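PDB 4G2T: SsfS6 from Streptomyces sp. SF2575, which belongs to the erythromycin biosynthesis protein CIII-like family of GT-B fold proteins and carries thymidine-5'-diphosphate in the cleft between two Rossmann-like domains. Local coordinates for residues E25-P30 with S150-S155; G211-V216 with G289-S294; L229-G234 with V266-S271. All coordinates share one frame; numbering follows the deposited sequence.

Contact 1: E25-P30 with S150-S155; sequences EGFVMP and SIRLAS. With TYD (thymidine-5'-diphosphate), chain B.
Ile151 carries CG1 between its backbone N and carbonyl carbon (chi1 64°), which swings CG2 to the side of N and lets the two branches reach different residues of 25-30. Ile151 CG2 meets Pro30 at CB and CG, 3.6 Å from CG. The other branch runs out extended until Ile151 CD1 arrives 3.7 Å from Gly26 O. Ile151 CD1 also approaches the Phe27 ring, 4.2 Å from its CD1. Phe27 turns its ring to the side of its own backbone N (chi1 -58°), bringing CE1 to the guanidinium of Arg152. Here edge meets edge: Arg152 NH2 sits 3.2 Å from Phe27 CE1, close to the ring plane, and the two flat groups are inclined by 46°. A cation-pi stack would need the charge over a ring face, so this is an in-plane approach instead. Polar grip on Arg152 comes from salt bridges to Glu129 through NH1 and to Glu330 through NE, which probably stabilise its positive charge in this buried place. Both segments are loops that follow parallel strands of the N-terminal Rossmann-like sheet, 16-20 and 146-149, and lead to helices 32-40 and 157-166, so the contact packs two strand-end loops on the N-terminal-domain side of the ligand cleft. Loop 25-30 is tightened by Glu25 O, which accepts from Val28 N and from Met29 N, the latter at 3.0 Å. The same loop also borders the ligand. Met29, a selenomethionine, puts SE 3.6 Å from O4' of the thymidine-5'-diphosphate deoxyribose, while Gly26 CA lies 3.8 Å from the ligand's O5' and, having no side chain, leaves room for phosphate oxygen O1B.

Contact 2: G211-V216 with G289-S294; sequences GRNDQV and GQFPLS. With TYD (thymidine-5'-diphosphate), chain B.
Asn213 packs on Pro292 where the loop leaving the N-terminal sheet, between strands 202-203 and 228-232, crosses a turn of the C-terminal Rossmann-like domain, the one between strand 285-289 and helix 293-296. With CG anti to the backbone N (chi1 -163°), the side chain crosses that of Pro292 at about a right angle. Asn213 CB rests 3.5 Å from Pro292 CD. Next, Asn213 CG passes 3.4 Å from Gln290 O. At the tip, Asn213 OD1 lies 3.3 Å from that same Gln290 O, but both are acceptors and the pair is mere proximity. Asn213 ND2 lies 3.8 Å from Phe291 CD1, the side chains running side by side with amide and ring planes 82° apart. Back along the loop, Gly211 O touches Pro292 CG at 3.8 Å. On the Arg212 to Val216 side, a second copy of the protein packs against the loop, with Leu46 of that subunit on Val216. The turn itself reads the thymine of thymidine-5'-diphosphate with backbone atoms. Phe291 N gives a weak bond to its O4, and Leu293 N donates to its O2 at 3.0 Å. The Gln290 amide lies nearly flat over one face of the thymine, OE1 over C4 and NE2 toward C5 and C5M. Between the two carbonyl oxygens of the base, thymine N3 donates to Phe291 O at 2.6 Å, with an angle of 158° at the hydrogen.

Contact 3: L229-G234 with V266-S271; sequences LCLTFG and VVVAVS. With TYD (thymidine-5'-diphosphate), chain B.
Ala269 O is approached from two directions where the paired strands begin to part: water 1 donates to it at 2.8 Å, and Thr232 OG1 stands 2.9 Å from Ala269 O, a bond that is not settled. A Thr232 chi1 of 175° sets OG1 opposite its own N and carries the hydroxyl over to that carbonyl. Water 1 is gripped in turn, taking the N-H of Phe233 and giving its other proton to Gly234 O. Gly234 O also accepts from water 2, at 2.6 Å, and water 2 receives Ser271 N. The two waters thus fill in for direct backbone pairing as the chains diverge toward the ligand. Earlier along the strands the pairing is direct and parallel. Val267 N bonds Leu229 O at 2.7 Å, and Leu231 N returns the pattern to Val267 O at 2.7 Å, each donor nearly in line with the C=O. The third bond, Ala269 N to Leu231 O at 2.9 Å, is bent, its donor lying 37° out of the carbonyl plane. Leu229 and Leu231 share one face with Val266 and Val268; Leu229 CD2 lies alongside Val266 CG1 at 3.7 Å. Cys230, Val267, Thr232 and Ala269 occupy the reverse face, where Ala269 CB comes 3.4 Å from thymine O4 of thymidine-5'-diphosphate. Strands 228-232 and 265-269 form a beta-alpha-beta unit of the C-terminal Rossmann-like sheet, joined through helix 252-258, whose Leu252 and Leu255 cover Leu231. Both are interior strands, with 302-305 bonded beside 228-232 and 285-289 beside 265-269.

How the contacts relate
Thymidine-5'-diphosphate ties the three contacts together: contact 1 lies against its deoxyribose, contact 2 holds the base through backbone atoms, and contact 3 closes the pocket around O4 and the methyl carbon. Contacts 2 and 3 are neighbours, centres about 11 Å apart, joined by two probable hydrogen bonds, Gly289 N to Val268 O (2.9 Å) and Val270 N to Gly289 O (3.1 Å). Contact 3 is nested in the loop contact 2 closes. Contact 1 lies in the N-terminal domain, contact 3 in the C-terminal one (nearest atoms about 7 Å apart), and contact 2 bridges the two sides. The centres of contacts 1 and 2 are about 18 Å apart, yet Met29 CE packs 3.6 Å from Gly211 CA.

Contact 1: E25-P30 with S150-S155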
loop_
_atom_site.group_PDB
_atom_site.type_symbol
_atom_site.label_atom_id
_atom_site.label_comp_id
_atom_site.label_asym_id
_atom_site.label_seq_id
_atom_site.Cartn_x
_atom_site.Cartn_y
_atom_site.Cartn_z
ATOM N N GLU A 25 -9.900 -11.776 5.448
ATOM C CA GLU A 25 -9.503 -10.366 5.419
ATOM C C GLU A 25 -9.164 -9.781 6.788
ATOM O O GLU A 25 -8.270 -8.944 6.907
ATOM C CB GLU A 25 -10.589 -9.515 4.753
ATOM C CG GLU A 25 -10.828 -9.819 3.279
ATOM C CD GLU A 25 -11.811 -10.954 3.061
ATOM O OE1 GLU A 25 -12.046 -11.738 4.005
ATOM O OE2 GLU A 25 -12.357 -11.059 1.943
ATOM N N GLY A 26 -9.878 -10.227 7.817
ATOM C CA GLY A 26 -9.687 -9.712 9.161
ATOM C C GLY A 26 -8.337 -10.047 9.766
ATOM O O GLY A 26 -7.900 -9.400 10.718
ATOM N N PHE A 27 -7.673 -11.058 9.215
ATOM C CA PHE A 27 -6.372 -11.483 9.720
ATOM C C PHE A 27 -5.229 -10.999 8.832
ATOM O O PHE A 27 -4.060 -11.234 9.132
ATOM C CB PHE A 27 -6.316 -13.008 9.846
ATOM C CG PHE A 27 -7.375 -13.582 10.739
ATOM C CD1 PHE A 27 -7.177 -13.669 12.106
ATOM C CD2 PHE A 27 -8.566 -14.042 10.210
ATOM C CE1 PHE A 27 -8.155 -14.201 12.929
ATOM C CE2 PHE A 27 -9.546 -14.575 11.025
ATOM C CZ PHE A 27 -9.340 -14.655 12.386
ATOM N N VAL A 28 -5.570 -10.325 7.739
ATOM C CA VAL A 28 -4.566 -9.853 6.790
ATOM C C VAL A 28 -4.429 -8.334 6.811
ATOM O O VAL A 28 -3.328 -7.803 6.955
ATOM C CB VAL A 28 -4.891 -10.306 5.355
ATOM C CG1 VAL A 28 -3.858 -9.757 4.380
ATOM C CG2 VAL A 28 -4.952 -11.822 5.278
HETATM N N MSE A 29 -5.558 -7.648 6.662
HETATM C CA MSE A 29 -5.597 -6.184 6.623
HETATM C C MSE A 29 -4.875 -5.444 7.764
HETATM O O MSE A 29 -4.174 -4.466 7.508
HETATM C CB MSE A 29 -7.042 -5.688 6.495
HETATM C CG MSE A 29 -7.727 -6.113 5.208
HETATM SE SE MSE A 29 -9.599 -5.573 5.135
HETATM C CE MSE A 29 -10.011 -6.184 3.329
ATOM N N PRO A 30 -5.045 -5.892 9.024
ATOM C CA PRO A 30 -4.362 -5.148 10.093
ATOM C C PRO A 30 -2.838 -5.306 10.105
ATOM O O PRO A 30 -2.172 -4.639 10.897
ATOM C CB PRO A 30 -4.969 -5.737 11.372
ATOM C CG PRO A 30 -5.459 -7.083 10.974
ATOM C CD PRO A 30 -5.945 -6.923 9.573
ATOM N N SER A 150 -0.418 -7.595 17.815
ATOM C CA SER A 150 -1.812 -7.825 18.160
ATOM C C SER A 150 -2.713 -7.061 17.202
ATOM O O SER A 150 -2.398 -5.943 16.796
ATOM C CB SER A 150 -2.096 -7.398 19.600
ATOM O OG SER A 150 -3.481 -7.476 19.889
ATOM N N ILE A 151 -3.833 -7.674 16.837
ATOM C CA ILE A 151 -4.790 -7.044 15.938
ATOM C C ILE A 151 -6.156 -6.969 16.610
ATOM O O ILE A 151 -7.183 -6.807 15.948
ATOM C CB ILE A 151 -4.896 -7.811 14.607
ATOM C CG1 ILE A 151 -5.442 -9.222 14.840
ATOM C CG2 ILE A 151 -3.536 -7.883 13.928
ATOM C CD1 ILE A 151 -5.570 -10.045 13.575
ATOM N N ARG A 152 -6.154 -7.083 17.935
ATOM C CA ARG A 152 -7.387 -7.134 18.713
ATOM C C ARG A 152 -7.302 -6.226 19.936
ATOM O O ARG A 152 -6.212 -5.955 20.442
ATOM C CB ARG A 152 -7.658 -8.573 19.157
ATOM C CG ARG A 152 -7.679 -9.577 18.015
ATOM C CD ARG A 152 -7.534 -11.008 18.503
ATOM N NE ARG A 152 -7.628 -11.958 17.399
ATOM C CZ ARG A 152 -6.601 -12.331 16.643
ATOM N NH1 ARG A 152 -5.391 -11.840 16.875
ATOM N NH2 ARG A 152 -6.780 -13.199 15.658
ATOM N N LEU A 153 -8.455 -5.756 20.406
ATOM C CA LEU A 153 -8.519 -4.986 21.646
ATOM C C LEU A 153 -8.046 -5.843 22.809
ATOM O O LEU A 153 -7.372 -5.362 23.720
ATOM C CB LEU A 153 -9.945 -4.502 21.911
ATOM C CG LEU A 153 -10.380 -3.179 21.282
ATOM C CD1 LEU A 153 -11.847 -2.911 21.576
ATOM C CD2 LEU A 153 -9.516 -2.042 21.801
ATOM N N ALA A 154 -8.408 -7.120 22.767
ATOM C CA ALA A 154 -7.977 -8.081 23.768
ATOM C C ALA A 154 -7.765 -9.440 23.117
ATOM O O ALA A 154 -8.627 -9.928 22.385
ATOM C CB ALA A 154 -9.002 -8.179 24.886
ATOM N N SER A 155 -6.612 -10.044 23.377
ATOM C CA SER A 155 -6.297 -11.354 22.824
ATOM C C SER A 155 -6.210 -12.394 23.932
ATOM O O SER A 155 -5.173 -12.519 24.584
ATOM C CB SER A 155 -4.982 -11.305 22.045
ATOM O OG SER A 155 -5.038 -10.340 21.008
HETATM P PA TYD B . -13.312 -7.624 10.994
HETATM O O1A TYD B . -13.736 -6.289 11.554
HETATM O O2A TYD B . -12.309 -8.272 11.922
HETATM O O3A TYD B . -14.581 -8.522 10.841
HETATM P PB TYD B . -14.465 -9.950 10.218
HETATM O O1B TYD B . -13.122 -10.555 10.546
HETATM O O2B TYD B . -15.563 -10.810 10.798
HETATM O O3B TYD B . -14.624 -9.869 8.718
HETATM O "O5'" TYD B . -12.671 -7.431 9.586
HETATM C "C5'" TYD B . -13.363 -6.758 8.602
HETATM C "C4'" TYD B . -12.421 -5.860 7.881
HETATM O "O4'" TYD B . -12.886 -5.616 6.596
HETATM C "C3'" TYD B . -12.344 -4.532 8.585
HETATM O "O3'" TYD B . -11.079 -4.007 8.453
HETATM C "C2'" TYD B . -13.361 -3.649 7.939
HETATM C "C1'" TYD B . -13.338 -4.222 6.474
HETATM N N1 TYD B . -14.559 -3.925 5.578
HETATM C C2 TYD B . -14.863 -2.592 5.099
HETATM O O2 TYD B . -14.149 -1.653 5.401
HETATM N N3 TYD B . -15.988 -2.339 4.279
HETATM C C4 TYD B . -16.836 -3.393 3.909
HETATM O O4 TYD B . -17.817 -3.175 3.193
HETATM C C5 TYD B . -16.530 -4.770 4.394
HETATM C C5M TYD B . -17.429 -5.893 4.001
HETATM C C6 TYD B . -15.436 -5.022 5.193
#

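Contact 2: G211-V216 with G289-S294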
loop_
_atom_site.group_PDB
_atom_site.type_symbol
_atom_site.label_atom_id
_atom_site.label_comp_id
_atom_site.label_asym_id
_atom_site.label_seq_id
_atom_site.Cartn_x
_atom_site.Cartn_y
_atom_site.Cartn_z
ATOM N N GLY A 211 -9.230 -2.264 3.337
ATOM C CA GLY A 211 -9.410 -2.844 2.020
ATOM C C GLY A 211 -9.308 -1.866 0.868
ATOM O O GLY A 211 -8.781 -0.763 1.010
ATOM N N ARG A 212 -9.839 -2.279 -0.279
ATOM C CA ARG A 212 -9.651 -1.558 -1.531
ATOM C C ARG A 212 -10.980 -1.209 -2.197
ATOM O O ARG A 212 -11.816 -2.082 -2.427
ATOM C CB ARG A 212 -8.808 -2.411 -2.480
ATOM C CG ARG A 212 -8.505 -1.778 -3.824
ATOM C CD ARG A 212 -8.144 -2.854 -4.835
ATOM N NE ARG A 212 -7.436 -2.323 -5.995
ATOM C CZ ARG A 212 -8.030 -1.774 -7.049
ATOM N NH1 ARG A 212 -9.352 -1.668 -7.089
ATOM N NH2 ARG A 212 -7.301 -1.323 -8.062
ATOM N N ASN A 213 -11.163 0.070 -2.508
ATOM C CA ASN A 213 -12.357 0.531 -3.209
ATOM C C ASN A 213 -11.960 1.321 -4.449
ATOM O O ASN A 213 -10.805 1.704 -4.588
ATOM C CB ASN A 213 -13.210 1.402 -2.287
ATOM C CG ASN A 213 -14.627 1.575 -2.793
ATOM O OD1 ASN A 213 -15.110 0.785 -3.604
ATOM N ND2 ASN A 213 -15.303 2.612 -2.315
ATOM N N ASP A 214 -12.911 1.561 -5.346
ATOM C CA ASP A 214 -12.633 2.321 -6.563
ATOM C C ASP A 214 -12.245 3.763 -6.248
ATOM O O ASP A 214 -11.329 4.316 -6.857
ATOM C CB ASP A 214 -13.837 2.291 -7.507
ATOM C CG ASP A 214 -14.123 0.901 -8.042
ATOM O OD1 ASP A 214 -13.171 0.099 -8.153
ATOM O OD2 ASP A 214 -15.297 0.612 -8.354
ATOM N N GLN A 215 -12.949 4.360 -5.291
ATOM C CA GLN A 215 -12.655 5.716 -4.839
ATOM C C GLN A 215 -13.386 6.013 -3.541
ATOM O O GLN A 215 -14.309 5.295 -3.157
ATOM C CB GLN A 215 -13.071 6.745 -5.892
ATOM C CG GLN A 215 -14.565 6.773 -6.170
ATOM C CD GLN A 215 -15.018 8.071 -6.809
ATOM O OE1 GLN A 215 -15.639 8.072 -7.871
ATOM N NE2 GLN A 215 -14.718 9.188 -6.154
ATOM N N VAL A 216 -12.967 7.077 -2.867
ATOM C CA VAL A 216 -13.689 7.568 -1.704
ATOM C C VAL A 216 -15.024 8.126 -2.179
ATOM O O VAL A 216 -15.056 8.988 -3.057
ATOM C CB VAL A 216 -12.906 8.673 -0.978
ATOM C CG1 VAL A 216 -13.668 9.141 0.254
ATOM C CG2 VAL A 216 -11.519 8.178 -0.597
ATOM N N GLY A 289 -22.667 -1.176 -0.244
ATOM C CA GLY A 289 -21.584 -1.768 -1.005
ATOM C C GLY A 289 -20.276 -1.784 -0.241
ATOM O O GLY A 289 -20.233 -1.451 0.943
ATOM N N GLN A 290 -19.207 -2.184 -0.921
ATOM C CA GLN A 290 -17.890 -2.264 -0.301
ATOM C C GLN A 290 -17.294 -0.884 -0.059
ATOM O O GLN A 290 -16.896 -0.194 -0.997
ATOM C CB GLN A 290 -16.941 -3.099 -1.164
ATOM C CG GLN A 290 -16.743 -4.526 -0.677
ATOM C CD GLN A 290 -15.776 -4.618 0.488
ATOM O OE1 GLN A 290 -15.121 -3.639 0.846
ATOM N NE2 GLN A 290 -15.678 -5.802 1.084
ATOM N N PHE A 291 -17.238 -0.486 1.208
ATOM C CA PHE A 291 -16.609 0.772 1.585
ATOM C C PHE A 291 -15.617 0.548 2.717
ATOM O O PHE A 291 -16.013 0.179 3.824
ATOM C CB PHE A 291 -17.655 1.800 2.022
ATOM C CG PHE A 291 -18.750 2.021 1.019
ATOM C CD1 PHE A 291 -18.488 2.639 -0.191
ATOM C CD2 PHE A 291 -20.048 1.626 1.298
ATOM C CE1 PHE A 291 -19.499 2.846 -1.112
ATOM C CE2 PHE A 291 -21.062 1.830 0.382
ATOM C CZ PHE A 291 -20.786 2.442 -0.824
ATOM N N PRO A 292 -14.321 0.753 2.437
ATOM C CA PRO A 292 -13.295 0.747 3.481
ATOM C C PRO A 292 -13.682 1.746 4.561
ATOM O O PRO A 292 -13.838 2.930 4.264
ATOM C CB PRO A 292 -12.044 1.219 2.739
ATOM C CG PRO A 292 -12.268 0.782 1.334
ATOM C CD PRO A 292 -13.743 0.947 1.098
ATOM N N LEU A 293 -13.850 1.262 5.787
ATOM C CA LEU A 293 -14.405 2.065 6.873
ATOM C C LEU A 293 -13.662 3.377 7.109
ATOM O O LEU A 293 -14.287 4.420 7.290
ATOM C CB LEU A 293 -14.475 1.243 8.162
ATOM C CG LEU A 293 -15.364 -0.000 8.085
ATOM C CD1 LEU A 293 -15.469 -0.678 9.443
ATOM C CD2 LEU A 293 -16.746 0.353 7.550
ATOM N N SER A 294 -12.333 3.326 7.085
ATOM C CA SER A 294 -11.508 4.512 7.315
ATOM C C SER A 294 -11.810 5.636 6.326
ATOM O O SER A 294 -11.598 6.811 6.625
ATOM C CB SER A 294 -10.021 4.155 7.257
ATOM O OG SER A 294 -9.679 3.601 5.999
HETATM P PA TYD B . -13.312 -7.624 10.994
HETATM O O1A TYD B . -13.736 -6.289 11.554
HETATM O O2A TYD B . -12.309 -8.272 11.922
HETATM O O3A TYD B . -14.581 -8.522 10.841
HETATM P PB TYD B . -14.465 -9.950 10.218
HETATM O O1B TYD B . -13.122 -10.555 10.546
HETATM O O2B TYD B . -15.563 -10.810 10.798
HETATM O O3B TYD B . -14.624 -9.869 8.718
HETATM O "O5'" TYD B . -12.671 -7.431 9.586
HETATM C "C5'" TYD B . -13.363 -6.758 8.602
HETATM C "C4'" TYD B . -12.421 -5.860 7.881
HETATM O "O4'" TYD B . -12.886 -5.616 6.596
HETATM C "C3'" TYD B . -12.344 -4.532 8.585
HETATM O "O3'" TYD B . -11.079 -4.007 8.453
HETATM C "C2'" TYD B . -13.361 -3.649 7.939
HETATM C "C1'" TYD B . -13.338 -4.222 6.474
HETATM N N1 TYD B . -14.559 -3.925 5.578
HETATM C C2 TYD B . -14.863 -2.592 5.099
HETATM O O2 TYD B . -14.149 -1.653 5.401
HETATM N N3 TYD B . -15.988 -2.339 4.279
HETATM C C4 TYD B . -16.836 -3.393 3.909
HETATM O O4 TYD B . -17.817 -3.175 3.193
HETATM C C5 TYD B . -16.530 -4.770 4.394
HETATM C C5M TYD B . -17.429 -5.893 4.001
HETATM C C6 TYD B . -15.436 -5.022 5.193
#

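Contact 3: L229-G234 with V266-S271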
loop_
_atom_site.group_PDB
_atom_site.type_symbol
_atom_site.label_atom_id
_atom_site.label_comp_id
_atom_site.label_asym_id
_atom_site.label_seq_id
_atom_site.Cartn_x
_atom_site.Cartn_y
_atom_site.Cartn_z
ATOM N N LEU A 229 -25.530 6.794 9.807
ATOM C CA LEU A 229 -25.161 5.548 10.470
ATOM C C LEU A 229 -24.533 4.560 9.491
ATOM O O LEU A 229 -24.997 4.411 8.361
ATOM C CB LEU A 229 -26.383 4.922 11.155
ATOM C CG LEU A 229 -26.226 3.576 11.872
ATOM C CD1 LEU A 229 -27.102 3.530 13.114
ATOM C CD2 LEU A 229 -26.566 2.408 10.952
ATOM N N CYS A 230 -23.478 3.884 9.933
ATOM C CA CYS A 230 -22.838 2.856 9.123
ATOM C C CYS A 230 -23.179 1.461 9.635
ATOM O O CYS A 230 -22.938 1.138 10.797
ATOM C CB CYS A 230 -21.321 3.045 9.096
ATOM S SG CYS A 230 -20.446 1.750 8.190
ATOM N N LEU A 231 -23.740 0.639 8.758
ATOM C CA LEU A 231 -24.132 -0.717 9.117
ATOM C C LEU A 231 -23.257 -1.737 8.397
ATOM O O LEU A 231 -23.306 -1.854 7.174
ATOM C CB LEU A 231 -25.605 -0.945 8.774
ATOM C CG LEU A 231 -26.188 -2.326 9.077
ATOM C CD1 LEU A 231 -26.167 -2.611 10.571
ATOM C CD2 LEU A 231 -27.601 -2.438 8.523
ATOM N N THR A 232 -22.452 -2.472 9.157
ATOM C CA THR A 232 -21.538 -3.448 8.572
ATOM C C THR A 232 -21.372 -4.676 9.461
ATOM O O THR A 232 -21.319 -4.563 10.681
ATOM C CB THR A 232 -20.152 -2.826 8.299
ATOM O OG1 THR A 232 -19.249 -3.842 7.844
ATOM C CG2 THR A 232 -19.591 -2.177 9.558
ATOM N N PHE A 233 -21.290 -5.852 8.844
ATOM C CA PHE A 233 -21.103 -7.091 9.595
ATOM C C PHE A 233 -19.816 -7.820 9.216
ATOM O O PHE A 233 -19.605 -8.968 9.606
ATOM C CB PHE A 233 -22.313 -8.017 9.436
ATOM C CG PHE A 233 -23.478 -7.654 10.317
ATOM C CD1 PHE A 233 -23.309 -6.799 11.395
ATOM C CD2 PHE A 233 -24.737 -8.176 10.075
ATOM C CE1 PHE A 233 -24.375 -6.465 12.209
ATOM C CE2 PHE A 233 -25.808 -7.846 10.887
ATOM C CZ PHE A 233 -25.626 -6.989 11.954
ATOM N N GLY A 234 -18.954 -7.150 8.459
ATOM C CA GLY A 234 -17.659 -7.707 8.114
ATOM C C GLY A 234 -17.656 -8.534 6.843
ATOM O O GLY A 234 -18.466 -8.312 5.943
ATOM N N VAL A 266 -28.613 5.915 6.575
ATOM C CA VAL A 266 -27.777 4.736 6.771
ATOM C C VAL A 266 -26.981 4.305 5.539
ATOM O O VAL A 266 -27.465 4.365 4.409
ATOM C CB VAL A 266 -28.587 3.542 7.325
ATOM C CG1 VAL A 266 -29.121 3.866 8.711
ATOM C CG2 VAL A 266 -29.722 3.193 6.392
ATOM N N VAL A 267 -25.744 3.883 5.781
ATOM C CA VAL A 267 -24.885 3.335 4.743
ATOM C C VAL A 267 -24.473 1.925 5.147
ATOM O O VAL A 267 -24.022 1.703 6.270
ATOM C CB VAL A 267 -23.620 4.193 4.544
ATOM C CG1 VAL A 267 -22.635 3.491 3.623
ATOM C CG2 VAL A 267 -23.987 5.566 4.000
ATOM N N VAL A 268 -24.636 0.973 4.236
ATOM C CA VAL A 268 -24.309 -0.415 4.537
ATOM C C VAL A 268 -22.993 -0.850 3.896
ATOM O O VAL A 268 -22.898 -0.978 2.675
ATOM C CB VAL A 268 -25.433 -1.370 4.094
ATOM C CG1 VAL A 268 -25.095 -2.799 4.486
ATOM C CG2 VAL A 268 -26.757 -0.945 4.706
ATOM N N ALA A 269 -21.982 -1.072 4.729
ATOM C CA ALA A 269 -20.696 -1.565 4.255
ATOM C C ALA A 269 -20.702 -3.090 4.222
ATOM O O ALA A 269 -20.547 -3.745 5.250
ATOM C CB ALA A 269 -19.568 -1.052 5.136
ATOM N N VAL A 270 -20.883 -3.645 3.029
ATOM C CA VAL A 270 -20.995 -5.086 2.856
ATOM C C VAL A 270 -20.491 -5.443 1.460
ATOM O O VAL A 270 -20.357 -4.564 0.612
ATOM C CB VAL A 270 -22.462 -5.545 3.039
ATOM C CG1 VAL A 270 -23.307 -5.121 1.846
ATOM C CG2 VAL A 270 -22.549 -7.052 3.265
ATOM N N SER A 271 -20.193 -6.719 1.230
ATOM C CA SER A 271 -19.713 -7.177 -0.072
ATOM C C SER A 271 -20.643 -6.741 -1.202
ATOM O O SER A 271 -21.865 -6.753 -1.051
ATOM C CB SER A 271 -19.556 -8.699 -0.079
ATOM O OG SER A 271 -19.102 -9.158 -1.342
HETATM P PA TYD B . -13.312 -7.624 10.994
HETATM O O1A TYD B . -13.736 -6.289 11.554
HETATM O O2A TYD B . -12.309 -8.272 11.922
HETATM O O3A TYD B . -14.581 -8.522 10.841
HETATM P PB TYD B . -14.465 -9.950 10.218
HETATM O O1B TYD B . -13.122 -10.555 10.546
HETATM O O2B TYD B . -15.563 -10.810 10.798
HETATM O O3B TYD B . -14.624 -9.869 8.718
HETATM O "O5'" TYD B . -12.671 -7.431 9.586
HETATM C "C5'" TYD B . -13.363 -6.758 8.602
HETATM C "C4'" TYD B . -12.421 -5.860 7.881
HETATM O "O4'" TYD B . -12.886 -5.616 6.596
HETATM C "C3'" TYD B . -12.344 -4.532 8.585
HETATM O "O3'" TYD B . -11.079 -4.007 8.453
HETATM C "C2'" TYD B . -13.361 -3.649 7.939
HETATM C "C1'" TYD B . -13.338 -4.222 6.474
HETATM N N1 TYD B . -14.559 -3.925 5.578
HETATM C C2 TYD B . -14.863 -2.592 5.099
HETATM O O2 TYD B . -14.149 -1.653 5.401
HETATM N N3 TYD B . -15.988 -2.339 4.279
HETATM C C4 TYD B . -16.836 -3.393 3.909
HETATM O O4 TYD B . -17.817 -3.175 3.193
HETATM C C5 TYD B . -16.530 -4.770 4.394
HETATM C C5M TYD B . -17.429 -5.893 4.001
HETATM C C6 TYD B . -15.436 -5.022 5.193
HETATM O O HOH W 1 -20.978 -6.421 6.062
HETATM O O HOH W 2 -19.491 -8.451 3.507
#